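Local coordinates for protein tRNA dimethylallyltransferase (Staphylococcus epidermidis ATCC 12228, PDB 3D3Q) that probably transfers a dimethylallyl group from dimethylallyl diphosphate to adenine 37 of tRNAs that read codons beginning with uridine, using magnesium as cofactor, at residues K129-K132 and L133-E137; L138-N142 and N143-H147; R171-E174 and Y175-T179; E208-Y211 and L212-K216; K295-S299 and L300-L304. One frame throughout, in Å; residues are numbered along the deposited sequence.

Interaction 1: residues K129-K132 and L133-E137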
# COMPACT_ATOMS: atom_id res chain seq x y z
N LYS A 129 15.05 -16.19 -3.68
CA LYS A 129 16.20 -16.85 -3.05
C LYS A 129 17.47 -16.55 -3.83
O LYS A 129 18.50 -16.19 -3.25
CB LYS A 129 15.97 -18.37 -2.99
CG LYS A 129 16.81 -19.09 -1.94
CD LYS A 129 16.40 -20.56 -1.76
CE LYS A 129 16.79 -21.12 -0.37
NZ LYS A 129 18.25 -21.03 -0.02
N GLN A 130 17.38 -16.72 -5.14
CA GLN A 130 18.50 -16.47 -6.05
C GLN A 130 18.99 -15.04 -5.86
O GLN A 130 20.17 -14.81 -5.61
CB GLN A 130 18.05 -16.69 -7.51
CG GLN A 130 19.16 -16.76 -8.58
CD GLN A 130 19.67 -15.38 -9.05
OE1 GLN A 130 20.48 -14.73 -8.38
NE2 GLN A 130 19.18 -14.94 -10.21
N VAL A 131 18.08 -14.08 -5.99
CA VAL A 131 18.40 -12.67 -5.85
C VAL A 131 18.93 -12.30 -4.47
O VAL A 131 19.92 -11.58 -4.34
CB VAL A 131 17.17 -11.79 -6.17
CG1 VAL A 131 17.46 -10.33 -5.84
CG2 VAL A 131 16.79 -11.95 -7.64
N LYS A 132 18.24 -12.79 -3.44
CA LYS A 132 18.63 -12.50 -2.07
C LYS A 132 19.97 -13.16 -1.80
O LYS A 132 20.90 -12.51 -1.33
CB LYS A 132 17.58 -13.01 -1.09
CG LYS A 132 17.55 -12.28 0.26
CD LYS A 132 17.07 -10.83 0.11
CE LYS A 132 17.06 -10.08 1.45
NZ LYS A 132 16.45 -8.71 1.39
N LEU A 133 20.08 -14.44 -2.13
CA LEU A 133 21.33 -15.15 -1.90
C LEU A 133 22.48 -14.50 -2.62
O LEU A 133 23.56 -14.35 -2.05
CB LEU A 133 21.21 -16.59 -2.36
CG LEU A 133 20.57 -17.47 -1.30
CD1 LEU A 133 20.31 -18.84 -1.90
CD2 LEU A 133 21.48 -17.56 -0.06
N LYS A 134 22.25 -14.12 -3.87
CA LYS A 134 23.28 -13.49 -4.71
C LYS A 134 23.66 -12.12 -4.16
O LYS A 134 24.81 -11.71 -4.27
CB LYS A 134 22.76 -13.36 -6.14
CG LYS A 134 23.83 -13.41 -7.22
CD LYS A 134 24.60 -12.11 -7.36
CE LYS A 134 25.81 -12.29 -8.27
NZ LYS A 134 26.79 -13.23 -7.66
N LEU A 135 22.68 -11.43 -3.58
CA LEU A 135 22.89 -10.11 -3.00
C LEU A 135 23.74 -10.26 -1.74
O LEU A 135 24.71 -9.54 -1.54
CB LEU A 135 21.55 -9.44 -2.67
CG LEU A 135 20.76 -8.78 -3.81
CD1 LEU A 135 19.42 -8.27 -3.29
CD2 LEU A 135 21.57 -7.62 -4.40
N LYS A 136 23.36 -11.21 -0.90
CA LYS A 136 24.11 -11.45 0.32
C LYS A 136 25.53 -11.87 -0.06
O LYS A 136 26.46 -11.72 0.73
CB LYS A 136 23.41 -12.52 1.17
CG LYS A 136 24.06 -12.78 2.52
CD LYS A 136 23.08 -13.40 3.52
CE LYS A 136 22.07 -12.37 4.03
NZ LYS A 136 21.12 -12.95 5.03
N GLU A 137 25.71 -12.40 -1.27
CA GLU A 137 27.03 -12.81 -1.73
C GLU A 137 27.72 -11.60 -2.35
O GLU A 137 28.83 -11.71 -2.88
CB GLU A 137 26.92 -13.95 -2.76
CG GLU A 137 26.46 -15.29 -2.14
CD GLU A 137 26.18 -16.39 -3.16
OE1 GLU A 137 25.95 -17.55 -2.72
OE2 GLU A 137 26.18 -16.11 -4.38
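Lys136 N donates to Lys132 O over 2.8 Å, a nearly straight bond (N-H...O 169°) and one of a run of i to i+4 bonds near the C-terminal end of helix 125-136. One residue earlier, Leu135 N reaches Val131 O at 2.9 Å, and before that Lys134 N reaches Gln130 O at 2.8 Å. The bond from Leu133 N to Lys129 O continues the series, but the place of that oxygen is less certain.

Three pairs of side chains four residues apart run side by side and point the same way. Gln130 bends at chi2 (-82°), which brings its OE1 to within 3.5 Å of CB of Lys134, alongside the base of the lysine chain. The aliphatic part of Lys129 lies along Leu133, its CG 3.5 Å from Leu133 CD1. Val131 and Leu135 make the apolar pair, with CG1 of the valine 3.8 Å from CD1 of the leucine.

The lysine-rich side of this turn faces solvent, whereas Val131 is buried. The inner side rests on helix 166-179, where Gln130 and Val131 meet Leu177, Val131 also touches Lys178, and Leu135 covers Glu174.

Interaction 2: residues L138-N142 and N143-H147; sequences LEHLN and NNKLH
Asn142 caps the helix that begins after it: its OD1 accepts from Lys145 N in a nearly straight bond (N-H...O 166°), modelled very short at 2.4 Å, a length that is doubtful at this resolution. The first torsion of Asn142 (chi1 58°) sets its amide between backbone N and carbonyl carbon, turned over the helix start, and leaves ND2 3.2 Å from Lys145 CB. Leu146 N donates to Asn142 O at 3.2 Å, a main-chain i to i+4 bond beside the cap, while Leu141 O is held by Arg166 NH1.

Around this polar centre the side chains close in. Lys145 is extended and crosses Leu141 at about a right angle, its CD 3.8 Å from Leu141 CG; at its far end NZ stops 3.7 Å from NE2 at the edge of the His140 ring. On the inner side Leu141 CD2 packs 4.1 Å from Leu146 CB, and Leu146 CD1 meets Leu138 CD1 at 4.0 Å. Leu138 and Leu146 both reach Ile173 of helix 166-179.

The loop thus joins helix 125-136 to helix 143-153 through an asparagine N-cap, and the apolar pair of Leu141, just before the cap, with Leu146, four residues after it, is a hydrophobic staple.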
# COMPACT_ATOMS: atom_id res chain seq x y z
N LEU A 138 27.05 -10.45 -2.30
CA LEU A 138 27.63 -9.23 -2.85
C LEU A 138 27.99 -8.28 -1.74
O LEU A 138 28.56 -7.22 -2.00
CB LEU A 138 26.67 -8.54 -3.81
CG LEU A 138 26.38 -9.22 -5.15
CD1 LEU A 138 25.44 -8.33 -5.92
CD2 LEU A 138 27.67 -9.46 -5.93
N GLU A 139 27.66 -8.66 -0.51
CA GLU A 139 27.97 -7.83 0.66
C GLU A 139 29.49 -7.76 0.80
O GLU A 139 30.02 -6.79 1.33
CB GLU A 139 27.35 -8.43 1.93
CG GLU A 139 25.82 -8.36 2.01
CD GLU A 139 25.26 -8.95 3.32
OE1 GLU A 139 25.48 -10.17 3.56
OE2 GLU A 139 24.60 -8.22 4.10
N HIS A 140 30.18 -8.78 0.32
CA HIS A 140 31.63 -8.79 0.40
C HIS A 140 32.21 -7.63 -0.41
O HIS A 140 32.98 -6.82 0.12
CB HIS A 140 32.18 -10.11 -0.14
CG HIS A 140 33.41 -9.94 -0.98
ND1 HIS A 140 34.58 -9.40 -0.48
CD2 HIS A 140 33.64 -10.19 -2.29
CE1 HIS A 140 35.47 -9.31 -1.45
NE2 HIS A 140 34.93 -9.78 -2.56
N LEU A 141 31.84 -7.55 -1.68
CA LEU A 141 32.32 -6.52 -2.58
C LEU A 141 32.38 -5.14 -1.96
O LEU A 141 31.44 -4.69 -1.30
CB LEU A 141 31.45 -6.44 -3.84
CG LEU A 141 31.74 -7.32 -5.07
CD1 LEU A 141 31.58 -8.80 -4.75
CD2 LEU A 141 30.77 -6.90 -6.17
N ASN A 142 33.49 -4.46 -2.19
CA ASN A 142 33.66 -3.12 -1.66
C ASN A 142 32.70 -2.18 -2.38
O ASN A 142 31.96 -2.60 -3.26
CB ASN A 142 35.09 -2.65 -1.87
CG ASN A 142 35.48 -2.67 -3.32
OD1 ASN A 142 35.01 -1.86 -4.11
ND2 ASN A 142 36.33 -3.63 -3.68
N ASN A 143 32.74 -0.91 -2.01
CA ASN A 143 31.87 0.06 -2.64
C ASN A 143 32.07 0.20 -4.14
O ASN A 143 31.10 0.27 -4.90
CB ASN A 143 32.06 1.42 -1.98
CG ASN A 143 30.87 1.82 -1.14
OD1 ASN A 143 30.95 2.78 -0.37
ND2 ASN A 143 29.77 1.10 -1.29
N ASN A 144 33.32 0.24 -4.58
CA ASN A 144 33.62 0.38 -6.01
C ASN A 144 33.48 -0.92 -6.80
O ASN A 144 33.00 -0.90 -7.94
CB ASN A 144 35.03 0.96 -6.22
CG ASN A 144 35.04 2.49 -6.38
OD1 ASN A 144 34.53 3.03 -7.37
ND2 ASN A 144 35.62 3.18 -5.40
N LYS A 145 33.86 -2.05 -6.22
CA LYS A 145 33.75 -3.30 -6.94
C LYS A 145 32.28 -3.59 -7.24
O LYS A 145 31.96 -4.08 -8.32
CB LYS A 145 34.37 -4.45 -6.13
CG LYS A 145 34.80 -5.65 -6.98
CD LYS A 145 35.35 -6.79 -6.09
CE LYS A 145 35.79 -8.01 -6.90
NZ LYS A 145 36.09 -9.16 -6.00
N LEU A 146 31.41 -3.26 -6.30
CA LEU A 146 29.97 -3.47 -6.47
C LEU A 146 29.40 -2.51 -7.51
O LEU A 146 28.41 -2.81 -8.17
CB LEU A 146 29.24 -3.26 -5.14
CG LEU A 146 27.71 -3.35 -5.22
CD1 LEU A 146 27.31 -4.79 -5.42
CD2 LEU A 146 27.09 -2.79 -3.94
N HIS A 147 30.04 -1.34 -7.63
CA HIS A 147 29.63 -0.32 -8.59
C HIS A 147 29.99 -0.77 -9.99
O HIS A 147 29.21 -0.59 -10.92
CB HIS A 147 30.34 1.00 -8.28
CG HIS A 147 29.83 2.16 -9.08
ND1 HIS A 147 28.53 2.62 -8.99
CD2 HIS A 147 30.45 2.99 -9.95
CE1 HIS A 147 28.38 3.68 -9.76
NE2 HIS A 147 29.53 3.93 -10.36

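Interaction 3: residues R171-E174 and Y175-T179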
# COMPACT_ATOMS: atom_id res chain seq x y z
N ARG A 171 19.76 -1.30 -4.81
CA ARG A 171 18.41 -1.23 -5.31
C ARG A 171 18.39 -1.46 -6.82
O ARG A 171 17.50 -2.14 -7.34
CB ARG A 171 17.81 0.13 -4.99
CG ARG A 171 16.58 0.04 -4.13
CD ARG A 171 15.36 0.48 -4.91
NE ARG A 171 15.00 -0.39 -6.04
CZ ARG A 171 14.60 -1.65 -5.93
NH1 ARG A 171 14.28 -2.34 -7.01
NH2 ARG A 171 14.52 -2.23 -4.73
N ALA A 172 19.37 -0.90 -7.52
CA ALA A 172 19.46 -1.07 -8.95
C ALA A 172 19.86 -2.51 -9.25
O ALA A 172 19.21 -3.20 -10.04
CB ALA A 172 20.47 -0.10 -9.53
N ILE A 173 20.93 -2.98 -8.62
CA ILE A 173 21.38 -4.35 -8.82
C ILE A 173 20.29 -5.34 -8.41
O ILE A 173 20.09 -6.37 -9.05
CB ILE A 173 22.65 -4.62 -8.00
CG1 ILE A 173 23.77 -3.73 -8.54
CG2 ILE A 173 23.03 -6.08 -8.07
CD1 ILE A 173 24.95 -3.65 -7.64
N GLU A 174 19.57 -5.01 -7.34
CA GLU A 174 18.49 -5.85 -6.85
C GLU A 174 17.35 -5.97 -7.88
O GLU A 174 16.85 -7.07 -8.14
CB GLU A 174 17.94 -5.26 -5.56
CG GLU A 174 16.80 -6.03 -4.95
CD GLU A 174 16.21 -5.34 -3.73
OE1 GLU A 174 15.27 -5.93 -3.14
OE2 GLU A 174 16.68 -4.22 -3.38
N TYR A 175 16.94 -4.83 -8.45
CA TYR A 175 15.87 -4.76 -9.44
C TYR A 175 16.18 -5.59 -10.70
O TYR A 175 15.34 -6.36 -11.17
CB TYR A 175 15.65 -3.31 -9.84
CG TYR A 175 14.63 -3.14 -10.93
CD1 TYR A 175 13.27 -3.14 -10.64
CD2 TYR A 175 15.02 -2.99 -12.24
CE1 TYR A 175 12.32 -3.00 -11.65
CE2 TYR A 175 14.10 -2.84 -13.25
CZ TYR A 175 12.75 -2.85 -12.96
OH TYR A 175 11.85 -2.69 -13.99
N TYR A 176 17.38 -5.39 -11.23
CA TYR A 176 17.87 -6.10 -12.41
C TYR A 176 17.81 -7.61 -12.18
O TYR A 176 17.13 -8.32 -12.91
CB TYR A 176 19.33 -5.71 -12.68
CG TYR A 176 19.95 -6.53 -13.79
CD1 TYR A 176 19.35 -6.57 -15.05
CD2 TYR A 176 21.10 -7.29 -13.58
CE1 TYR A 176 19.88 -7.34 -16.07
CE2 TYR A 176 21.63 -8.07 -14.60
CZ TYR A 176 21.02 -8.10 -15.85
OH TYR A 176 21.53 -8.85 -16.89
N LEU A 177 18.54 -8.08 -11.17
CA LEU A 177 18.59 -9.49 -10.84
C LEU A 177 17.22 -10.17 -10.77
O LEU A 177 17.11 -11.36 -11.06
CB LEU A 177 19.33 -9.71 -9.51
CG LEU A 177 20.75 -10.31 -9.51
CD1 LEU A 177 20.92 -11.36 -10.63
CD2 LEU A 177 21.77 -9.21 -9.67
N LYS A 178 16.18 -9.43 -10.38
CA LYS A 178 14.84 -9.99 -10.29
C LYS A 178 14.10 -9.97 -11.63
O LYS A 178 13.75 -11.02 -12.19
CB LYS A 178 14.01 -9.23 -9.25
CG LYS A 178 14.38 -9.53 -7.81
CD LYS A 178 13.57 -8.70 -6.82
CE LYS A 178 13.94 -9.08 -5.39
NZ LYS A 178 13.33 -8.16 -4.41
N THR A 179 13.87 -8.77 -12.15
CA THR A 179 13.17 -8.59 -13.42
C THR A 179 14.07 -8.81 -14.64
O THR A 179 13.58 -8.91 -15.76
CB THR A 179 12.60 -7.20 -13.53
OG1 THR A 179 11.90 -7.07 -14.78
CG2 THR A 179 13.71 -6.18 -13.49
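The backbone from Arg171 to Lys178 is continuous alpha-helix, with Tyr175 N, Tyr176 N and Leu177 N donating to Arg171 O, Ala172 O and Ile173 O, and a weaker bond from Lys178 N to Glu174 O.

Glu174 is central to the side chains. Fully extended, with CG trans to its own nitrogen (chi1 180°), it runs beside the equally stretched Lys178, and its OE1 takes NZ of that lysine at 3.2 Å. The ammonium approaches on the anti side of the carboxylate, 18° out of its plane. The other oxygen, OE2, pairs with Arg171 NH2, also at 3.2 Å. The carboxylate thus links two cations, each about one turn away from it on either side along the chain, which would probably favour its ionised form and offset the charges of its partners. Lys178 NZ has a further, weak hydrogen bond to Asn286 OD1.

Arg171, bent at chi2 and chi3, curls forward along the helix, bringing NH1 to 3.3 Å from Tyr175 CB. NH1 lies near the plane of the tyrosine ring, at its edge, and the guanidinium and ring planes stand 73° apart, so the two groups do not stack. On the buried side Ile173 CG2 packs 3.7 Å from Leu177 CD2.

By similarity, Arg171 belongs to a region that contacts substrate tRNA. Helix 166-179 packs against two neighbours: Ile173 and Leu177 face Tyr149 of helix 143-153, where Tyr176 also meets the ring of Phe153, and Lys178 touches Met128 on helix 125-136.

Interaction 4: residues E208-Y211 and L212-K216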
# COMPACT_ATOMS: atom_id res chain seq x y z
N GLU A 208 8.27 -10.57 11.02
CA GLU A 208 7.91 -11.12 12.32
C GLU A 208 6.78 -10.30 12.94
O GLU A 208 5.70 -10.83 13.20
CB GLU A 208 9.12 -11.10 13.28
CG GLU A 208 10.33 -11.98 12.90
CD GLU A 208 11.35 -11.26 12.01
OE1 GLU A 208 11.25 -11.38 10.77
OE2 GLU A 208 12.25 -10.57 12.56
N THR A 209 7.04 -9.01 13.17
CA THR A 209 6.06 -8.12 13.77
C THR A 209 4.80 -8.04 12.91
O THR A 209 3.68 -8.07 13.42
CB THR A 209 6.63 -6.69 13.98
OG1 THR A 209 7.85 -6.75 14.73
CG2 THR A 209 5.64 -5.82 14.75
N LEU A 210 4.98 -7.94 11.60
CA LEU A 210 3.87 -7.86 10.68
C LEU A 210 2.89 -9.02 10.91
O LEU A 210 1.73 -8.80 11.25
CB LEU A 210 4.38 -7.91 9.24
CG LEU A 210 3.34 -7.99 8.10
CD1 LEU A 210 2.52 -6.71 8.10
CD2 LEU A 210 4.02 -8.18 6.75
N TYR A 211 3.39 -10.24 10.73
CA TYR A 211 2.57 -11.44 10.89
C TYR A 211 1.91 -11.55 12.25
O TYR A 211 0.78 -12.03 12.38
CB TYR A 211 3.41 -12.69 10.60
CG TYR A 211 3.65 -12.96 9.13
CD1 TYR A 211 4.11 -14.20 8.69
CD2 TYR A 211 3.39 -11.98 8.17
CE1 TYR A 211 4.30 -14.46 7.33
CE2 TYR A 211 3.58 -12.23 6.81
CZ TYR A 211 4.03 -13.47 6.40
OH TYR A 211 4.20 -13.72 5.06
N LEU A 212 2.61 -11.10 13.28
CA LEU A 212 2.06 -11.16 14.62
C LEU A 212 0.89 -10.19 14.78
O LEU A 212 -0.15 -10.54 15.33
CB LEU A 212 3.16 -10.85 15.63
CG LEU A 212 2.77 -11.05 17.08
CD1 LEU A 212 2.36 -12.50 17.31
CD2 LEU A 212 3.96 -10.68 17.95
N ARG A 213 1.06 -8.97 14.27
CA ARG A 213 0.02 -7.95 14.37
C ARG A 213 -1.21 -8.35 13.58
O ARG A 213 -2.34 -8.13 14.03
CB ARG A 213 0.54 -6.61 13.87
CG ARG A 213 1.75 -6.13 14.62
CD ARG A 213 1.94 -4.65 14.44
NE ARG A 213 0.98 -3.84 15.11
CZ ARG A 213 0.26 -2.80 14.70
NH1 ARG A 213 -0.53 -2.30 15.63
NH2 ARG A 213 0.26 -2.26 13.48
N ILE A 214 -1.00 -8.92 12.40
CA ILE A 214 -2.12 -9.35 11.58
C ILE A 214 -2.92 -10.40 12.34
O ILE A 214 -4.14 -10.28 12.48
CB ILE A 214 -1.64 -9.93 10.23
CG1 ILE A 214 -0.93 -8.83 9.42
CG2 ILE A 214 -2.83 -10.48 9.44
CD1 ILE A 214 -0.30 -9.31 8.14
N ASN A 215 -2.26 -11.43 12.87
CA ASN A 215 -3.02 -12.41 13.62
C ASN A 215 -3.82 -11.73 14.71
O ASN A 215 -4.96 -12.10 14.97
CB ASN A 215 -2.11 -13.45 14.26
CG ASN A 215 -1.38 -14.26 13.23
OD1 ASN A 215 -1.96 -14.65 12.21
ND2 ASN A 215 -0.11 -14.54 13.48
N LYS A 216 -3.24 -10.71 15.33
CA LYS A 216 -3.92 -10.00 16.39
C LYS A 216 -5.07 -9.13 15.89
O LYS A 216 -6.03 -8.90 16.62
CB LYS A 216 -2.92 -9.17 17.19
CG LYS A 216 -3.54 -8.50 18.41
CD LYS A 216 -2.57 -8.42 19.59
CE LYS A 216 -3.24 -7.83 20.84
NZ LYS A 216 -2.35 -7.86 22.03
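The amide of Asn215 folds back on its own helix, its ND2 2.9 Å from Tyr211 O at an angle too poor for a hydrogen bond; that oxygen accepts instead from Asn215 N at 3.1 Å. Asn215 CG lies opposite its carbonyl carbon and beside the backbone N (chi1 -64°), which turns the amide back toward Tyr211 O, and OD1 is held by Arg274 NH1. The Tyr211 ring extends away from residues 212-216.

These residues form the first turns of helix 207-224, which follows strand 197-204 of the parallel sheet in this P-loop NTPase-related fold. Further i to i+4 bonds run from Leu212 N, Arg213 N and Ile214 N to Glu208 O, Thr209 O and Leu210 O.

Leu210 and Ile214 make the buried side. Leu210 also touches Pro15 of the predicted ATP site, and Arg213 makes a weak hydrogen bond through NH2 to Ala17 O, in the loop that also holds Pro15. The aliphatic part of Arg213 lies alongside Thr209, with CD 3.9 Å from Thr209 CG2, while Thr209 OG1 is hydrogen-bonded to Glu296 OE1. In the apolar pair, CD1 of Leu210 stands 3.8 Å from CD1 of Ile214.

Interaction 5: residues K295-S299 and L300-L304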
# COMPACT_ATOMS: atom_id res chain seq x y z
N LYS A 295 8.10 1.36 11.08
CA LYS A 295 7.20 1.42 12.22
C LYS A 295 7.79 0.81 13.49
O LYS A 295 7.35 1.12 14.60
CB LYS A 295 5.91 0.71 11.88
CG LYS A 295 4.84 0.85 12.91
CD LYS A 295 4.03 -0.42 13.02
CE LYS A 295 2.55 -0.10 13.09
NZ LYS A 295 2.27 1.07 13.94
N GLU A 296 8.80 -0.04 13.34
CA GLU A 296 9.43 -0.67 14.49
C GLU A 296 10.51 0.20 15.13
O GLU A 296 11.29 -0.27 15.96
CB GLU A 296 10.04 -2.01 14.08
CG GLU A 296 9.02 -3.08 13.78
CD GLU A 296 9.65 -4.34 13.21
OE1 GLU A 296 8.94 -5.36 13.07
OE2 GLU A 296 10.86 -4.32 12.90
N ARG A 297 10.53 1.48 14.76
CA ARG A 297 11.54 2.40 15.25
C ARG A 297 11.01 3.83 15.35
O ARG A 297 11.63 4.71 15.95
CB ARG A 297 12.76 2.32 14.31
CG ARG A 297 13.83 3.37 14.50
CD ARG A 297 13.53 4.55 13.61
NE ARG A 297 14.70 5.33 13.35
CZ ARG A 297 14.95 6.63 13.44
NH1 ARG A 297 14.10 7.58 13.83
NH2 ARG A 297 16.18 6.96 13.06
N MSE A 298 9.84 4.06 14.78
CA MSE A 298 9.24 5.37 14.80
C MSE A 298 7.82 5.32 15.32
O MSE A 298 7.15 4.29 15.23
CB MSE A 298 9.24 5.98 13.42
CG MSE A 298 10.60 6.36 12.90
SE MSE A 298 10.48 7.08 11.10
CE MSE A 298 11.36 5.62 10.14
N SER A 299 7.35 6.45 15.82
CA SER A 299 6.01 6.53 16.36
C SER A 299 5.14 7.44 15.52
O SER A 299 5.64 8.17 14.68
CB SER A 299 6.08 7.09 17.77
OG SER A 299 6.61 8.39 17.74
N LEU A 300 3.84 7.43 15.78
CA LEU A 300 2.91 8.27 15.04
C LEU A 300 3.44 9.70 14.95
O LEU A 300 3.40 10.30 13.88
CB LEU A 300 1.54 8.25 15.70
CG LEU A 300 0.46 9.09 14.99
CD1 LEU A 300 0.31 8.65 13.54
CD2 LEU A 300 -0.88 8.94 15.73
N GLN A 301 3.94 10.23 16.06
CA GLN A 301 4.47 11.58 16.08
C GLN A 301 5.80 11.70 15.36
O GLN A 301 6.08 12.69 14.70
CB GLN A 301 4.67 12.06 17.51
CG GLN A 301 5.14 13.50 17.61
CD GLN A 301 4.02 14.48 17.32
OE1 GLN A 301 3.41 14.42 16.26
NE2 GLN A 301 3.75 15.38 18.26
N MSE A 302 6.65 10.69 15.51
CA MSE A 302 7.94 10.72 14.85
C MSE A 302 7.78 10.66 13.34
O MSE A 302 8.54 11.29 12.61
CB MSE A 302 8.81 9.57 15.32
CG MSE A 302 9.39 9.80 16.70
SE MSE A 302 10.05 8.15 17.42
CE MSE A 302 11.67 7.96 16.39
N MSE A 303 6.81 9.90 12.87
CA MSE A 303 6.57 9.79 11.44
C MSE A 303 6.08 11.14 10.93
O MSE A 303 6.55 11.62 9.91
CB MSE A 303 5.53 8.72 11.15
CG MSE A 303 5.92 7.33 11.62
SE MSE A 303 4.69 5.96 10.92
CE MSE A 303 3.86 5.39 12.58
N LEU A 304 5.14 11.75 11.65
CA LEU A 304 4.60 13.04 11.24
C LEU A 304 5.70 14.08 11.10
O LEU A 304 5.53 15.07 10.41
CB LEU A 304 3.55 13.53 12.25
CG LEU A 304 2.87 14.89 11.99
CD1 LEU A 304 2.17 14.89 10.66
CD2 LEU A 304 1.88 15.16 13.10
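Leu300, the first residue of helix 300-314, follows directly on the N-cap Ser299, and its side chain leads off to Leu23 of helix 20-30. The end of the Gln301 side chain leads away from the loop.

Met302, a selenomethionine, turns back over the loop. Its backbone N donates to Ser299 OG at 3.2 Å (N-H...O 157°), the capping bond. The serine can accept it because chi1 of 62° swings OG between its own backbone N and carbonyl, toward the helix start. The Met302 side chain then lies against the cap, with CG 3.3 Å from Ser299 OG. A bend at chi3 (75°) carries the methyl CE over to the loop, 3.6 Å from Arg297 NH1 and 4.0 Å from Met298 CG. The arginine and selenomethionine chains cross at about a right angle.

Serine N-capping of this kind is common at helix starts, and here it is joined by a hydrophobic staple: Met298, just before the cap, meets Met303, four residues beyond it. The helix is the one that follows strand 291-294, an outermost strand of the parallel sheet.

Met303, which is buried, donates from its N to Ser299 O at 2.8 Å, so both the hydroxyl and the carbonyl of the serine accept from the first turn. Its CG packs 4.0 Å from Met298 CB, and both selenomethionines reach Leu293. Met303 comes near Gly19 of the predicted nucleotide-binding loop without touching it. Leu304 N bonds back to Leu300 O, and its side chain rests on Glu26 and Val27.

How the interactions relate
Helix 166-179 of interaction 3, with the most buried residues of the five, packs against helix 125-136 of interaction 1 and against the loop and helix start of interaction 2, through apolar side chains and the aliphatic parts of charged ones. Interaction 1 is a lysine-rich surface turn, whereas interaction 3 gathers its charges in a salt-bridge network. Interactions 4 and 5 lie beside the parallel sheet, nearer the predicted nucleotide-binding loop and well apart from that group; they meet through a hydrogen bond between Thr209 and Glu296, and where Arg213 lies against Lys295. Interactions 2 and 5 are helix starts, each with a polar N-cap and a hydrophobic staple, of leucines in one and selenomethionines in the other.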